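Local coordinates for protein importin subunit beta-1 (Saccharomyces cerevisiae, PDB 5OWU) that carries proteins into the nucleus as the importin beta subunit, pairing with importin alpha, which recognises the classical nuclear localization signal of the cargo, at residues A432-I435 with G436-D440; V455-A458 with C459-G462. All coordinates share one frame; numbering follows the deposited sequence.

Interaction 1: A432-I435 with G436-D440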
loop_
_atom_site.group_PDB
_atom_site.type_symbol
_atom_site.label_atom_id
_atom_site.label_comp_id
_atom_site.label_asym_id
_atom_site.label_seq_id
_atom_site.Cartn_x
_atom_site.Cartn_y
_atom_site.Cartn_z
ATOM N N ALA A 432 15.649 21.866 -7.610
ATOM C CA ALA A 432 15.420 20.913 -8.694
ATOM C C ALA A 432 14.080 20.211 -8.515
ATOM O O ALA A 432 13.298 20.071 -9.470
ATOM C CB ALA A 432 16.557 19.888 -8.754
ATOM N N TRP A 433 13.803 19.751 -7.290
ATOM C CA TRP A 433 12.490 19.174 -7.007
ATOM C C TRP A 433 11.367 20.153 -7.342
ATOM O O TRP A 433 10.362 19.779 -7.958
ATOM C CB TRP A 433 12.421 18.756 -5.540
ATOM C CG TRP A 433 11.063 18.340 -5.065
ATOM C CD1 TRP A 433 10.488 17.105 -5.196
ATOM C CD2 TRP A 433 10.106 19.154 -4.369
ATOM N NE1 TRP A 433 9.240 17.101 -4.626
ATOM C CE2 TRP A 433 8.980 18.343 -4.108
ATOM C CE3 TRP A 433 10.093 20.485 -3.941
ATOM C CZ2 TRP A 433 7.856 18.818 -3.439
ATOM C CZ3 TRP A 433 8.975 20.956 -3.275
ATOM C CH2 TRP A 433 7.871 20.127 -3.031
ATOM N N CYS A 434 11.521 21.414 -6.944
ATOM C CA CYS A 434 10.481 22.408 -7.176
ATOM C C CYS A 434 10.214 22.586 -8.662
ATOM O O CYS A 434 9.059 22.738 -9.085
ATOM C CB CYS A 434 10.895 23.737 -6.540
ATOM S SG CYS A 434 9.669 25.022 -6.684
ATOM N N ILE A 435 11.272 22.561 -9.472
ATOM C CA ILE A 435 11.091 22.660 -10.915
ATOM C C ILE A 435 10.321 21.454 -11.418
ATOM O O ILE A 435 9.448 21.575 -12.290
ATOM C CB ILE A 435 12.456 22.816 -11.614
ATOM C CG1 ILE A 435 13.092 24.150 -11.188
ATOM C CG2 ILE A 435 12.307 22.768 -13.125
ATOM C CD1 ILE A 435 14.523 24.320 -11.607
ATOM N N GLY A 436 10.617 20.271 -10.866
ATOM C CA GLY A 436 9.834 19.094 -11.211
ATOM C C GLY A 436 8.364 19.221 -10.844
ATOM O O GLY A 436 7.498 18.739 -11.569
ATOM N N ARG A 437 8.067 19.840 -9.694
ATOM C CA ARG A 437 6.677 20.055 -9.282
ATOM C C ARG A 437 5.952 21.006 -10.236
ATOM O O ARG A 437 4.796 20.760 -10.632
ATOM C CB ARG A 437 6.652 20.612 -7.853
ATOM C CG ARG A 437 7.199 19.640 -6.809
ATOM C CD ARG A 437 6.142 18.614 -6.419
ATOM N NE ARG A 437 5.021 19.288 -5.770
ATOM C CZ ARG A 437 3.902 18.693 -5.373
ATOM N NH1 ARG A 437 3.729 17.388 -5.550
ATOM N NH2 ARG A 437 2.947 19.417 -4.801
ATOM N N ILE A 438 6.619 22.101 -10.605
ATOM C CA ILE A 438 6.057 23.024 -11.583
ATOM C C ILE A 438 5.775 22.281 -12.878
ATOM O O ILE A 438 4.685 22.379 -13.455
ATOM C CB ILE A 438 7.009 24.213 -11.806
ATOM C CG1 ILE A 438 7.166 25.006 -10.508
ATOM C CG2 ILE A 438 6.490 25.120 -12.911
ATOM C CD1 ILE A 438 8.214 26.078 -10.551
ATOM N N ALA A 439 6.758 21.511 -13.349
ATOM C CA ALA A 439 6.582 20.772 -14.591
ATOM C C ALA A 439 5.452 19.770 -14.462
ATOM O O ALA A 439 4.669 19.579 -15.395
ATOM C CB ALA A 439 7.880 20.058 -14.970
ATOM N N ASP A 440 5.339 19.136 -13.301
ATOM C CA ASP A 440 4.448 17.995 -13.170
ATOM C C ASP A 440 2.987 18.423 -13.175
ATOM O O ASP A 440 2.145 17.754 -13.782
ATOM C CB ASP A 440 4.768 17.219 -11.894
ATOM C CG ASP A 440 4.226 15.810 -11.919
ATOM O OD1 ASP A 440 4.102 15.251 -13.029
ATOM O OD2 ASP A 440 3.922 15.260 -10.841
#
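Gly436 opens the second half of this continuous helical stretch by giving its N-H to Ala432 O at 3.0 Å, the first of four successive i to i+4 bonds. Arg437 follows with its N 2.9 Å from Trp433 O, and its side chain makes the main contact. CG, anti to its carbonyl carbon (chi1 -64°), sets out toward the indole; it sits over one face of Trp433, 3.6 Å from the centroid of the six-membered ring, in a CH-pi contact offset toward the rim. Bends at chi2 and chi3 then fold the chain along the ring instead of away from it, and CD lies 3.4 Å from Trp433 CZ2. The guanidinium ends up within 6° of parallel to the indole, yet meets CZ2 obliquely; NE is held by Gly394 O. With an alanine in place of Trp433, the arginine's methylenes would lose their flat support and that chain would probably be freer to turn, while Trp475 would lose the ring that now meets its own. Ile438 bonds through N to Cys434 O at 2.9 Å, and its CD1 makes a loose apolar contact with Cys434 SG at 4.3 Å. Ala439 N closes the series on Ile435 O, with CB 3.5 Å from the same oxygen, and Asp440 N returns to Gly436 O. Within HEAT 10, helix 425-442 packs by Ile435 and Ile438 against helix 402-418; Trp433, Cys434 and Ile438 reach helix 383-395 of the preceding repeat. Helix 467-484 of the next repeat meets Ala432, Ile435 and Ala439, and its Thr476 and Asn479 hydrogen-bond to Ala432 O and Gly436 O, carbonyls already engaged within the helix.

Interaction 2: V455-A458 with C459-G462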
loop_
_atom_site.group_PDB
_atom_site.type_symbol
_atom_site.label_atom_id
_atom_site.label_comp_id
_atom_site.label_asym_id
_atom_site.label_seq_id
_atom_site.Cartn_x
_atom_site.Cartn_y
_atom_site.Cartn_z
ATOM N N VAL A 455 14.814 26.253 -18.276
ATOM C CA VAL A 455 14.490 25.090 -17.454
ATOM C C VAL A 455 15.339 23.890 -17.882
ATOM O O VAL A 455 15.983 23.226 -17.058
ATOM C CB VAL A 455 12.979 24.788 -17.540
ATOM C CG1 VAL A 455 12.643 23.417 -16.956
ATOM C CG2 VAL A 455 12.179 25.859 -16.824
ATOM N N VAL A 456 15.358 23.603 -19.182
ATOM C CA VAL A 456 16.145 22.477 -19.679
ATOM C C VAL A 456 17.611 22.666 -19.323
ATOM O O VAL A 456 18.271 21.739 -18.842
ATOM C CB VAL A 456 15.941 22.306 -21.197
ATOM C CG1 VAL A 456 16.975 21.333 -21.795
ATOM C CG2 VAL A 456 14.520 21.831 -21.486
ATOM N N GLN A 457 18.136 23.876 -19.529
ATOM C CA GLN A 457 19.541 24.121 -19.222
ATOM C C GLN A 457 19.828 23.904 -17.740
ATOM O O GLN A 457 20.861 23.328 -17.380
ATOM C CB GLN A 457 19.937 25.538 -19.653
ATOM C CG GLN A 457 21.393 25.668 -20.069
ATOM C CD GLN A 457 21.773 24.700 -21.182
ATOM O OE1 GLN A 457 21.069 24.581 -22.192
ATOM N NE2 GLN A 457 22.878 23.985 -20.992
ATOM N N ALA A 458 18.922 24.344 -16.864
ATOM C CA ALA A 458 19.123 24.112 -15.435
ATOM C C ALA A 458 19.145 22.623 -15.125
ATOM O O ALA A 458 19.922 22.166 -14.280
ATOM C CB ALA A 458 18.032 24.803 -14.619
ATOM N N CYS A 459 18.290 21.848 -15.795
ATOM C CA CYS A 459 18.306 20.406 -15.582
ATOM C C CYS A 459 19.615 19.795 -16.067
ATOM O O CYS A 459 20.159 18.887 -15.423
ATOM C CB CYS A 459 17.122 19.747 -16.291
ATOM S SG CYS A 459 15.512 20.093 -15.537
ATOM N N LEU A 460 20.127 20.273 -17.207
ATOM C CA LEU A 460 21.356 19.723 -17.771
ATOM C C LEU A 460 22.558 20.035 -16.893
ATOM O O LEU A 460 23.424 19.176 -16.693
ATOM C CB LEU A 460 21.580 20.271 -19.180
ATOM C CG LEU A 460 20.596 19.825 -20.260
ATOM C CD1 LEU A 460 20.940 20.501 -21.567
ATOM C CD2 LEU A 460 20.606 18.304 -20.423
ATOM N N ILE A 461 22.646 21.264 -16.382
ATOM C CA ILE A 461 23.691 21.577 -15.413
ATOM C C ILE A 461 23.525 20.724 -14.161
ATOM O O ILE A 461 24.504 20.219 -13.599
ATOM C CB ILE A 461 23.678 23.082 -15.074
ATOM C CG1 ILE A 461 23.955 23.933 -16.321
ATOM C CG2 ILE A 461 24.680 23.402 -13.968
ATOM C CD1 ILE A 461 25.233 23.589 -17.062
ATOM N N GLY A 462 22.284 20.555 -13.698
ATOM C CA GLY A 462 22.061 19.831 -12.458
ATOM C C GLY A 462 22.407 18.357 -12.548
ATOM O O GLY A 462 22.820 17.753 -11.556
#
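The carboxamide of Gln457 is the only flat side-chain group here, and it meets Leu460 by a slanting approach: methyl CD1 of Leu460 lies 4.0 Å from Gln457 NE2 and 4.1 Å from OE1, nearly equidistant from the two polar atoms. A bend at chi2 (56°) brings the amide end of the glutamine over toward Leu460. The same CD1 also touches Val456 CG1 at 4.1 Å, the two side chains lying alongside and pointing the same way. Leu460 CG, meanwhile, sits 3.3 Å from Val456 O, the carbonyl that accepts Leu460 N. All this belongs to helix 452-463, the opening helix of HEAT 11 in the importin beta solenoid, and its backbone keeps the regular i to i+4 pattern from Cys459 N to Val455 O through Gly462 N to Ala458 O. The Ile461 N-H points almost straight at Gln457 O, 2.9 Å away (174°), and Ile461 CG1 rests against that oxygen at 3.3 Å. Inward, Cys459 packs on Thr476 and Ile477 of helix 467-484, whereas Val456 and Leu460 reach Leu499 and Ala498 of helix 496-507.

Interactions 1 and 2 lie in successive helices, 425-442 and 452-463, with the first complete before the second begins; their centres are about 12 Å apart. The chain passes between them from HEAT 10 to HEAT 11, and the two meet directly where Ile435 CG2 packs on Val455 CG1 at 3.9 Å. They also share neighbours: Leu417 of helix 402-418 touches both Ile435 and Val455, and Thr476 of helix 467-484 touches both Ile435 and Cys459. Interaction 1 is the more buried, interaction 2 the more exposed. Both lie at the junction of two adjoining repeats, where apolar side chains pack and Thr476 and Asn479 add hydrogen bonds, the kind of side-by-side stacking that builds the HEAT solenoid of this import receptor.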